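Local coordinates for protein Amuc_1102 (PDB 7DSZ) that is of unconfirmed function but adopts an immunoglobulin-like fold related to archaeal type IV pilus proteins, consistent with a pilus-associated role, at residues Y29-P34 with W51-I56; F76-A81 with K96-V101; A111-S116 with Y175-K180. All coordinates share one frame; numbering follows the deposited sequence.

Contact 1 (Y29-P34 with W51-I56); sequences YMRQSP and WADFEI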
loop_
_atom_site.group_PDB
_atom_site.type_symbol
_atom_site.label_atom_id
_atom_site.label_comp_id
_atom_site.label_asym_id
_atom_site.label_seq_id
_atom_site.Cartn_x
_atom_site.Cartn_y
_atom_site.Cartn_z
ATOM N N TYR C 29 14.492 -17.777 -5.622
ATOM C CA TYR C 29 13.452 -18.657 -6.133
ATOM C C TYR C 29 12.623 -17.899 -7.153
ATOM O O TYR C 29 12.105 -16.820 -6.846
ATOM C CB TYR C 29 12.511 -19.127 -5.036
ATOM C CG TYR C 29 13.133 -19.965 -3.947
ATOM C CD1 TYR C 29 13.147 -21.348 -4.053
ATOM C CD2 TYR C 29 13.666 -19.376 -2.812
ATOM C CE1 TYR C 29 13.686 -22.133 -3.050
ATOM C CE2 TYR C 29 14.213 -20.165 -1.785
ATOM C CZ TYR C 29 14.210 -21.537 -1.926
ATOM O OH TYR C 29 14.718 -22.325 -0.936
ATOM N N MET C 30 12.478 -18.458 -8.352
ATOM C CA MET C 30 11.528 -17.916 -9.313
ATOM C C MET C 30 10.175 -18.556 -9.044
ATOM O O MET C 30 10.056 -19.786 -9.022
ATOM C CB MET C 30 11.987 -18.163 -10.758
ATOM C CG MET C 30 13.344 -17.555 -11.079
ATOM S SD MET C 30 13.392 -15.758 -10.853
ATOM C CE MET C 30 11.980 -15.232 -11.796
ATOM N N ARG C 31 9.149 -17.733 -8.833
ATOM C CA ARG C 31 7.866 -18.247 -8.372
ATOM C C ARG C 31 6.749 -17.511 -9.085
ATOM O O ARG C 31 6.799 -16.288 -9.219
ATOM C CB ARG C 31 7.678 -18.068 -6.856
ATOM C CG ARG C 31 8.712 -18.789 -5.978
ATOM C CD ARG C 31 8.436 -18.482 -4.513
ATOM N NE ARG C 31 7.022 -18.664 -4.270
ATOM C CZ ARG C 31 6.268 -17.913 -3.486
ATOM N NH1 ARG C 31 6.760 -16.881 -2.808
ATOM N NH2 ARG C 31 4.991 -18.219 -3.387
ATOM N N GLN C 32 5.725 -18.231 -9.504
ATOM C CA GLN C 32 4.573 -17.600 -10.132
ATOM C C GLN C 32 3.744 -16.891 -9.068
ATOM O O GLN C 32 3.616 -17.390 -7.946
ATOM C CB GLN C 32 3.732 -18.651 -10.852
ATOM C CG GLN C 32 2.575 -18.097 -11.662
ATOM C CD GLN C 32 1.994 -19.124 -12.619
ATOM O OE1 GLN C 32 2.106 -20.332 -12.400
ATOM N NE2 GLN C 32 1.379 -18.646 -13.697
ATOM N N SER C 33 3.189 -15.730 -9.405
ATOM C CA SER C 33 2.360 -15.055 -8.423
ATOM C C SER C 33 1.064 -15.838 -8.250
ATOM O O SER C 33 0.671 -16.601 -9.137
ATOM C CB SER C 33 2.062 -13.617 -8.840
ATOM O OG SER C 33 1.427 -13.588 -10.098
ATOM N N PRO C 34 0.398 -15.689 -7.104
ATOM C CA PRO C 34 -0.805 -16.485 -6.848
ATOM C C PRO C 34 -1.892 -16.172 -7.865
ATOM O O PRO C 34 -2.119 -15.016 -8.223
ATOM C CB PRO C 34 -1.210 -16.062 -5.432
ATOM C CG PRO C 34 0.045 -15.515 -4.819
ATOM C CD PRO C 34 0.765 -14.853 -5.946
ATOM N N TRP C 51 7.914 -14.191 -10.540
ATOM C CA TRP C 51 8.612 -13.184 -9.771
ATOM C C TRP C 51 9.935 -13.742 -9.258
ATOM O O TRP C 51 10.058 -14.937 -8.998
ATOM C CB TRP C 51 7.748 -12.774 -8.577
ATOM C CG TRP C 51 6.560 -11.968 -8.939
ATOM C CD1 TRP C 51 5.482 -12.352 -9.701
ATOM C CD2 TRP C 51 6.315 -10.630 -8.535
ATOM N NE1 TRP C 51 4.596 -11.301 -9.817
ATOM C CE2 TRP C 51 5.087 -10.236 -9.100
ATOM C CE3 TRP C 51 7.042 -9.706 -7.774
ATOM C CZ2 TRP C 51 4.561 -8.964 -8.917
ATOM C CZ3 TRP C 51 6.513 -8.439 -7.590
ATOM C CH2 TRP C 51 5.284 -8.084 -8.156
ATOM N N ALA C 52 10.921 -12.862 -9.094
ATOM C CA ALA C 52 12.136 -13.219 -8.363
ATOM C C ALA C 52 11.874 -13.052 -6.871
ATOM O O ALA C 52 11.540 -11.951 -6.415
ATOM C CB ALA C 52 13.313 -12.345 -8.792
ATOM N N ASP C 53 12.004 -14.133 -6.114
ATOM C CA ASP C 53 11.758 -14.118 -4.674
ATOM C C ASP C 53 13.069 -14.484 -3.992
ATOM O O ASP C 53 13.489 -15.644 -4.045
ATOM C CB ASP C 53 10.631 -15.103 -4.333
ATOM C CG ASP C 53 10.432 -15.317 -2.839
ATOM O OD1 ASP C 53 11.031 -14.609 -2.003
ATOM O OD2 ASP C 53 9.619 -16.197 -2.519
ATOM N N PHE C 54 13.724 -13.490 -3.386
ATOM C CA PHE C 54 14.987 -13.698 -2.689
ATOM C C PHE C 54 14.669 -14.011 -1.235
ATOM O O PHE C 54 14.033 -13.202 -0.562
ATOM C CB PHE C 54 15.885 -12.461 -2.778
ATOM C CG PHE C 54 16.339 -12.123 -4.176
ATOM C CD1 PHE C 54 17.537 -12.636 -4.673
ATOM C CD2 PHE C 54 15.598 -11.269 -4.977
ATOM C CE1 PHE C 54 17.974 -12.306 -5.977
ATOM C CE2 PHE C 54 16.013 -10.947 -6.264
ATOM C CZ PHE C 54 17.213 -11.463 -6.759
ATOM N N GLU C 55 15.110 -15.174 -0.751
ATOM C CA GLU C 55 14.748 -15.657 0.582
ATOM C C GLU C 55 16.007 -15.876 1.397
ATOM O O GLU C 55 16.949 -16.496 0.903
ATOM C CB GLU C 55 13.995 -16.985 0.487
ATOM C CG GLU C 55 12.688 -16.911 -0.288
ATOM C CD GLU C 55 11.557 -16.544 0.628
ATOM O OE1 GLU C 55 11.487 -17.138 1.737
ATOM O OE2 GLU C 55 10.755 -15.655 0.265
ATOM N N ILE C 56 16.031 -15.407 2.648
ATOM C CA ILE C 56 17.125 -15.716 3.557
ATOM C C ILE C 56 16.596 -16.223 4.894
ATOM O O ILE C 56 15.861 -15.508 5.585
ATOM C CB ILE C 56 18.095 -14.533 3.757
ATOM C CG1 ILE C 56 19.275 -14.950 4.646
ATOM C CG2 ILE C 56 17.402 -13.263 4.281
ATOM C CD1 ILE C 56 20.504 -14.022 4.457
#
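Three flat groups, the rings of Tyr29 and Trp51 and the guanidinium of Arg31, line one face of an antiparallel strand pair in the three-stranded sheet of this immunoglobulin-like fold. The Tyr29 ring has Asp53 O at its edge, in plane. Glu55 CG reaches the same ring obliquely, 3.7 Å from Tyr29 CD2, and the two side chains cross at about a right angle. At the edge of the Trp51 ring lies Arg31 O, while Ser33 CB approaches obliquely, 3.6 Å from Trp51 NE1. Phe185 meets the Trp51 ring edge-to-face.

Tyr29 pairs with Asp53 and Arg31 with Trp51, both as hydrogen-bonded pairs. Tyr29 N gives the straightest of their four backbone bonds, 170° at the hydrogen, to Asp53 O. Met30 and Ala52 form the non-hydrogen-bonded pair between them, with side chains on the other face. The bend at chi2 (-60°) sets Met30 SD 4.0 Å from Ala52 CB, and the bend at chi3 folds CE back to 3.4 Å from Trp51 O. Val120 of helix 117-124 touches both residues.

Asp53 CG stands anti to the backbone N (chi1 172°), and the carboxylate runs alongside Arg31. A cation-pi contact with Trp189 gives the arginine a second partner. Glu55 is held by Arg192 and Tyr193, and its OE2 comes 2.5 Å from Asp53 OD1. One of the two acids probably keeps a proton there. The salt bridge uses the other oxygen: Arg31 NH1 sits 3.0 Å from Asp53 OD2, which lies near the guanidinium plane but is met from above the carboxylate plane.

Contact 2 (F76-A81 with K96-V101); sequences FKFYIA and KEVKYV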
loop_
_atom_site.group_PDB
_atom_site.type_symbol
_atom_site.label_atom_id
_atom_site.label_comp_id
_atom_site.label_asym_id
_atom_site.label_seq_id
_atom_site.Cartn_x
_atom_site.Cartn_y
_atom_site.Cartn_z
ATOM N N PHE C 76 16.542 -5.163 7.835
ATOM C CA PHE C 76 17.298 -5.936 6.858
ATOM C C PHE C 76 17.602 -5.042 5.668
ATOM O O PHE C 76 16.686 -4.467 5.084
ATOM C CB PHE C 76 16.501 -7.154 6.383
ATOM C CG PHE C 76 16.585 -8.330 7.304
ATOM C CD1 PHE C 76 16.060 -8.258 8.588
ATOM C CD2 PHE C 76 17.187 -9.507 6.889
ATOM C CE1 PHE C 76 16.130 -9.351 9.446
ATOM C CE2 PHE C 76 17.266 -10.609 7.749
ATOM C CZ PHE C 76 16.736 -10.516 9.039
ATOM N N LYS C 77 18.874 -4.948 5.294
ATOM C CA LYS C 77 19.275 -4.208 4.102
ATOM C C LYS C 77 19.729 -5.215 3.056
ATOM O O LYS C 77 20.636 -6.016 3.312
ATOM C CB LYS C 77 20.376 -3.201 4.430
ATOM C CG LYS C 77 19.914 -2.130 5.390
ATOM C CD LYS C 77 21.057 -1.193 5.801
ATOM C CE LYS C 77 20.512 0.034 6.553
ATOM N NZ LYS C 77 21.621 0.938 6.996
ATOM N N PHE C 78 19.057 -5.213 1.906
ATOM C CA PHE C 78 19.365 -6.123 0.816
ATOM C C PHE C 78 20.124 -5.383 -0.278
ATOM O O PHE C 78 19.737 -4.279 -0.660
ATOM C CB PHE C 78 18.092 -6.707 0.209
ATOM C CG PHE C 78 17.307 -7.584 1.149
ATOM C CD1 PHE C 78 16.433 -7.008 2.063
ATOM C CD2 PHE C 78 17.425 -8.960 1.100
ATOM C CE1 PHE C 78 15.684 -7.804 2.919
ATOM C CE2 PHE C 78 16.685 -9.776 1.953
ATOM C CZ PHE C 78 15.809 -9.195 2.856
ATOM N N TYR C 79 21.178 -6.016 -0.795
ATOM C CA TYR C 79 21.976 -5.490 -1.900
ATOM C C TYR C 79 22.053 -6.561 -2.968
ATOM O O TYR C 79 22.521 -7.674 -2.697
ATOM C CB TYR C 79 23.397 -5.119 -1.454
ATOM C CG TYR C 79 23.455 -4.180 -0.277
ATOM C CD1 TYR C 79 23.460 -4.676 1.022
ATOM C CD2 TYR C 79 23.527 -2.807 -0.458
ATOM C CE1 TYR C 79 23.524 -3.834 2.108
ATOM C CE2 TYR C 79 23.589 -1.947 0.629
ATOM C CZ TYR C 79 23.585 -2.473 1.912
ATOM O OH TYR C 79 23.648 -1.644 3.012
ATOM N N ILE C 80 21.629 -6.224 -4.181
ATOM C CA ILE C 80 21.635 -7.160 -5.294
ATOM C C ILE C 80 22.275 -6.467 -6.490
ATOM O O ILE C 80 21.915 -5.335 -6.827
ATOM C CB ILE C 80 20.215 -7.661 -5.621
ATOM C CG1 ILE C 80 19.705 -8.548 -4.472
ATOM C CG2 ILE C 80 20.204 -8.424 -6.947
ATOM C CD1 ILE C 80 18.188 -8.737 -4.422
ATOM N N ALA C 81 23.229 -7.153 -7.120
ATOM C CA ALA C 81 23.956 -6.616 -8.264
ATOM C C ALA C 81 23.662 -7.450 -9.501
ATOM O O ALA C 81 23.739 -8.687 -9.465
ATOM C CB ALA C 81 25.467 -6.575 -7.979
ATOM N N LYS C 96 17.375 -2.390 -0.951
ATOM C CA LYS C 96 16.086 -2.314 -0.278
ATOM C C LYS C 96 16.271 -2.469 1.224
ATOM O O LYS C 96 16.993 -3.368 1.664
ATOM C CB LYS C 96 15.142 -3.397 -0.803
ATOM C CG LYS C 96 13.757 -3.348 -0.186
ATOM C CD LYS C 96 12.992 -2.117 -0.658
ATOM C CE LYS C 96 11.494 -2.283 -0.408
ATOM N NZ LYS C 96 10.710 -1.155 -1.033
ATOM N N GLU C 97 15.609 -1.604 1.992
ATOM C CA GLU C 97 15.473 -1.743 3.440
ATOM C C GLU C 97 14.106 -2.328 3.763
ATOM O O GLU C 97 13.084 -1.815 3.290
ATOM C CB GLU C 97 15.596 -0.397 4.148
ATOM C CG GLU C 97 16.977 -0.010 4.542
ATOM C CD GLU C 97 17.029 1.379 5.169
ATOM O OE1 GLU C 97 17.673 2.283 4.577
ATOM O OE2 GLU C 97 16.410 1.555 6.244
ATOM N N VAL C 98 14.091 -3.387 4.568
ATOM C CA VAL C 98 12.861 -3.981 5.086
ATOM C C VAL C 98 12.960 -3.966 6.604
ATOM O O VAL C 98 13.858 -4.601 7.172
ATOM C CB VAL C 98 12.646 -5.413 4.567
ATOM C CG1 VAL C 98 11.316 -5.979 5.053
ATOM C CG2 VAL C 98 12.714 -5.455 3.036
ATOM N N LYS C 99 12.051 -3.246 7.267
ATOM C CA LYS C 99 12.029 -3.214 8.727
ATOM C C LYS C 99 10.955 -4.187 9.194
ATOM O O LYS C 99 9.772 -3.993 8.904
ATOM C CB LYS C 99 11.761 -1.805 9.257
ATOM C CG LYS C 99 11.827 -1.717 10.788
ATOM C CD LYS C 99 11.628 -0.281 11.269
ATOM C CE LYS C 99 11.590 -0.200 12.795
ATOM N NZ LYS C 99 12.730 0.589 13.375
ATOM N N TYR C 100 11.374 -5.244 9.877
ATOM C CA TYR C 100 10.451 -6.222 10.436
ATOM C C TYR C 100 10.131 -5.821 11.861
ATOM O O TYR C 100 10.996 -5.302 12.563
ATOM C CB TYR C 100 11.068 -7.622 10.421
ATOM C CG TYR C 100 11.192 -8.181 9.046
ATOM C CD1 TYR C 100 10.074 -8.664 8.373
ATOM C CD2 TYR C 100 12.420 -8.193 8.395
ATOM C CE1 TYR C 100 10.185 -9.179 7.096
ATOM C CE2 TYR C 100 12.538 -8.712 7.118
ATOM C CZ TYR C 100 11.423 -9.193 6.480
ATOM O OH TYR C 100 11.528 -9.703 5.211
ATOM N N VAL C 101 8.889 -6.057 12.286
ATOM C CA VAL C 101 8.495 -5.752 13.656
ATOM C C VAL C 101 7.976 -7.021 14.311
ATOM O O VAL C 101 7.511 -7.949 13.640
ATOM C CB VAL C 101 7.439 -4.624 13.730
ATOM C CG1 VAL C 101 8.075 -3.288 13.358
ATOM C CG2 VAL C 101 6.270 -4.941 12.808
#
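Strands 70-83 and 91-104 form an antiparallel beta hairpin in the larger sheet of the immunoglobulin-like fold. Four backbone hydrogen bonds join the two segments. Phe76 and Val98 exchange two of them, and both are nearly straight. Phe78 and Lys96 exchange the other two. Phe78 N meets Lys96 O at 2.8 Å, nearly along the C=O axis, whereas the return bond from Lys96 N to Phe78 O is longer at 3.0 Å and more bent (154°). Lys77 and Glu97 make the non-hydrogen-bonded pair between them. Two acceptors take an extra CA-H...O contact here: Phe76 O from Glu97 CA and Lys96 O from Lys77 CA.

The charged ends of this middle pair look beyond it. Lys77 and Glu97 run side by side and touch through carbon, CG to CG at 3.7 Å. Lys77 NZ stays 4.8 Å from Glu97 OE1. The ammonium instead forms a salt bridge with Glu142 of the adjoining strand, and Glu97 OE1 bonds to the hydroxyl of Tyr95.

On the other face, Phe76, Phe78, Val98 and Tyr100 form a buried apolar cluster beside strand 109-115. Lys96 starts on this same face, but its chain turns off to a salt bridge with Glu182. Val98 CG2 packs 3.8 Å from Phe78 CE1, and Val98 CG1 lies over one face of the Tyr100 ring, toward its rim. The Tyr100 hydroxyl oxygen accepts a hydrogen bond from Ser112 N. The Tyr100 ring turns an edge toward the face of Phe76 in an offset edge-to-face pair, planes 89° apart, with Tyr100 CD2 3.6 Å from Phe76 CD1.

Contact 3 (A111-S116 with Y175-K180); sequences ASVYLS and YPLLNK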
loop_
_atom_site.group_PDB
_atom_site.type_symbol
_atom_site.label_atom_id
_atom_site.label_comp_id
_atom_site.label_asym_id
_atom_site.label_seq_id
_atom_site.Cartn_x
_atom_site.Cartn_y
_atom_site.Cartn_z
ATOM N N ALA C 111 13.449 -13.774 5.959
ATOM C CA ALA C 111 13.305 -12.444 5.372
ATOM C C ALA C 111 13.295 -12.578 3.848
ATOM O O ALA C 111 13.780 -13.570 3.293
ATOM C CB ALA C 111 14.430 -11.508 5.831
ATOM N N SER C 112 12.736 -11.584 3.156
ATOM C CA SER C 112 12.661 -11.708 1.705
ATOM C C SER C 112 12.578 -10.337 1.038
ATOM O O SER C 112 12.224 -9.333 1.664
ATOM C CB SER C 112 11.458 -12.570 1.277
ATOM O OG SER C 112 10.223 -11.969 1.662
ATOM N N VAL C 113 12.946 -10.319 -0.246
ATOM C CA VAL C 113 12.713 -9.177 -1.131
ATOM C C VAL C 113 12.466 -9.730 -2.519
ATOM O O VAL C 113 12.776 -10.885 -2.815
ATOM C CB VAL C 113 13.873 -8.152 -1.197
ATOM C CG1 VAL C 113 13.854 -7.254 0.009
ATOM C CG2 VAL C 113 15.209 -8.864 -1.378
ATOM N N TYR C 114 11.876 -8.898 -3.388
ATOM C CA TYR C 114 11.346 -9.391 -4.653
ATOM C C TYR C 114 11.694 -8.457 -5.804
ATOM O O TYR C 114 11.792 -7.242 -5.629
ATOM C CB TYR C 114 9.805 -9.535 -4.608
ATOM C CG TYR C 114 9.341 -10.389 -3.433
ATOM C CD1 TYR C 114 9.361 -9.886 -2.137
ATOM C CD2 TYR C 114 8.916 -11.703 -3.627
ATOM C CE1 TYR C 114 8.989 -10.662 -1.062
ATOM C CE2 TYR C 114 8.515 -12.496 -2.547
ATOM C CZ TYR C 114 8.559 -11.960 -1.262
ATOM O OH TYR C 114 8.174 -12.727 -0.164
ATOM N N LEU C 115 11.809 -9.038 -6.999
ATOM C CA LEU C 115 11.794 -8.277 -8.244
ATOM C C LEU C 115 10.598 -8.714 -9.083
ATOM O O LEU C 115 10.271 -9.904 -9.148
ATOM C CB LEU C 115 13.104 -8.476 -9.036
ATOM C CG LEU C 115 14.341 -7.758 -8.496
ATOM C CD1 LEU C 115 15.583 -8.241 -9.286
ATOM C CD2 LEU C 115 14.213 -6.202 -8.520
ATOM N N SER C 116 9.938 -7.748 -9.728
ATOM C CA SER C 116 8.756 -8.033 -10.520
ATOM C C SER C 116 9.116 -8.826 -11.778
ATOM O O SER C 116 10.280 -8.862 -12.191
ATOM C CB SER C 116 8.083 -6.728 -10.941
ATOM O OG SER C 116 8.926 -6.059 -11.876
ATOM N N TYR C 175 14.358 -0.588 -11.489
ATOM C CA TYR C 175 14.318 -2.016 -11.183
ATOM C C TYR C 175 14.038 -2.207 -9.689
ATOM O O TYR C 175 14.870 -2.765 -8.966
ATOM C CB TYR C 175 15.615 -2.717 -11.557
ATOM C CG TYR C 175 16.105 -2.535 -12.965
ATOM C CD1 TYR C 175 16.776 -1.373 -13.351
ATOM C CD2 TYR C 175 15.968 -3.553 -13.883
ATOM C CE1 TYR C 175 17.258 -1.223 -14.644
ATOM C CE2 TYR C 175 16.452 -3.421 -15.169
ATOM C CZ TYR C 175 17.085 -2.255 -15.541
ATOM O OH TYR C 175 17.561 -2.135 -16.826
ATOM N N PRO C 176 12.919 -1.699 -9.188
ATOM C CA PRO C 176 12.775 -1.571 -7.733
ATOM C C PRO C 176 12.649 -2.924 -7.041
ATOM O O PRO C 176 11.878 -3.796 -7.456
ATOM C CB PRO C 176 11.502 -0.727 -7.566
ATOM C CG PRO C 176 10.774 -0.835 -8.858
ATOM C CD PRO C 176 11.785 -1.110 -9.930
ATOM N N LEU C 177 13.444 -3.087 -5.993
ATOM C CA LEU C 177 13.282 -4.201 -5.075
ATOM C C LEU C 177 12.068 -3.938 -4.209
ATOM O O LEU C 177 11.885 -2.826 -3.710
ATOM C CB LEU C 177 14.514 -4.333 -4.194
ATOM C CG LEU C 177 15.686 -5.076 -4.814
ATOM C CD1 LEU C 177 16.879 -4.988 -3.861
ATOM C CD2 LEU C 177 15.261 -6.517 -5.067
ATOM N N LEU C 178 11.240 -4.961 -4.023
ATOM C CA LEU C 178 9.977 -4.795 -3.331
ATOM C C LEU C 178 9.967 -5.649 -2.072
ATOM O O LEU C 178 10.546 -6.735 -2.049
ATOM C CB LEU C 178 8.832 -5.212 -4.223
ATOM C CG LEU C 178 8.809 -4.451 -5.557
ATOM C CD1 LEU C 178 7.846 -5.133 -6.524
ATOM C CD2 LEU C 178 8.356 -3.040 -5.286
ATOM N N ASN C 179 9.312 -5.150 -1.034
ATOM C CA ASN C 179 9.069 -6.023 0.109
ATOM C C ASN C 179 7.794 -6.823 -0.157
ATOM O O ASN C 179 7.052 -6.573 -1.115
ATOM C CB ASN C 179 9.057 -5.222 1.436
ATOM C CG ASN C 179 7.766 -4.399 1.666
ATOM O OD1 ASN C 179 6.670 -4.828 1.368
ATOM N ND2 ASN C 179 7.927 -3.214 2.254
ATOM N N LYS C 180 7.560 -7.831 0.692
ATOM C CA LYS C 180 6.489 -8.781 0.434
ATOM C C LYS C 180 5.127 -8.104 0.368
ATOM O O LYS C 180 4.272 -8.501 -0.434
ATOM C CB LYS C 180 6.510 -9.871 1.525
ATOM C CG LYS C 180 5.424 -10.912 1.392
ATOM C CD LYS C 180 5.748 -12.101 2.324
ATOM C CE LYS C 180 4.667 -13.178 2.274
ATOM N NZ LYS C 180 3.450 -12.757 3.025
HETATM O O HOH W 1 9.720 -8.377 2.472
HETATM O O HOH W 2 10.652 -4.734 -9.654
#
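Tyr114 has the most surface buried by this contact, followed by Leu178 and then Leu115. Tyr114 and Leu178 form a single antiparallel bridge that joins strand 109-115, an outer strand of the three-stranded sheet, to the long loop after strand 169-171. Both its hydrogen bonds lie in the carbonyl plane of the acceptor. Leu178 N reaches Tyr114 O at 2.8 Å. The reverse bond, Tyr114 N to Leu178 O, is more bent, at 137°. Leu178 O also sits in plane at the edge of the Tyr114 ring and receives a CA-H...O contact from Val113. Leu178 CB lies 4.4 Å from Tyr114 CB, and the leucine side chain also packs on Trp51 and on Glu195 of the third subunit.

The Tyr114 ring runs alongside Lys180, both side chains pointing the same way. Its CE1 is 3.5 Å from Lys180 CA, and its OH touches the aliphatic chain of the lysine, 3.5 Å from CD. That hydroxyl also shares a hydrogen bond with Ser112 OG at 2.8 Å. Lys180 is extended as far as CE and bends at chi4, so its ammonium passes the ring and bonds to the carbonyls of Phe188 and Ser186.

Leu115 crosses Leu177 obliquely. Leu115 CD2 packs 3.6 Å from Leu177 CD2 and also touches the carbonyl oxygens of Tyr175 and Pro176. A water accepts from Lys180 N and donates to Ser112 O; another accepts from Ser116 N and probably donates to Pro176 O.

Ser116 is the N-cap of helix 117-124, and Glu195 of the third subunit bonds to its OG. The chemistry implies a sheet edge continued by one true bridge, with waters joining the backbones of Ser112 and Lys180 and of Ser116 and Pro176, and Leu115 and Leu177 packed together beside the bridge.

The three contacts come in series along the chain, contact 1 first and contact 3 last. Contacts 1 and 3 share the three-stranded sheet, where strands 50-63 and 109-115 are neighbours, and their centres lie about 9 Å apart. A probable hydrogen bond from Phe54 N to Val113 O joins them there. Contact 2 belongs to the larger mixed sheet, about 16 Å from contact 1 and about 9 Å from contact 3, centre to centre. Side chains bridge the two sheets: Phe54 meets Ile80, and Phe78 packs on Val113. Strand 109-115 thus connects all three contacts, consistent with a packed immunoglobulin-like core.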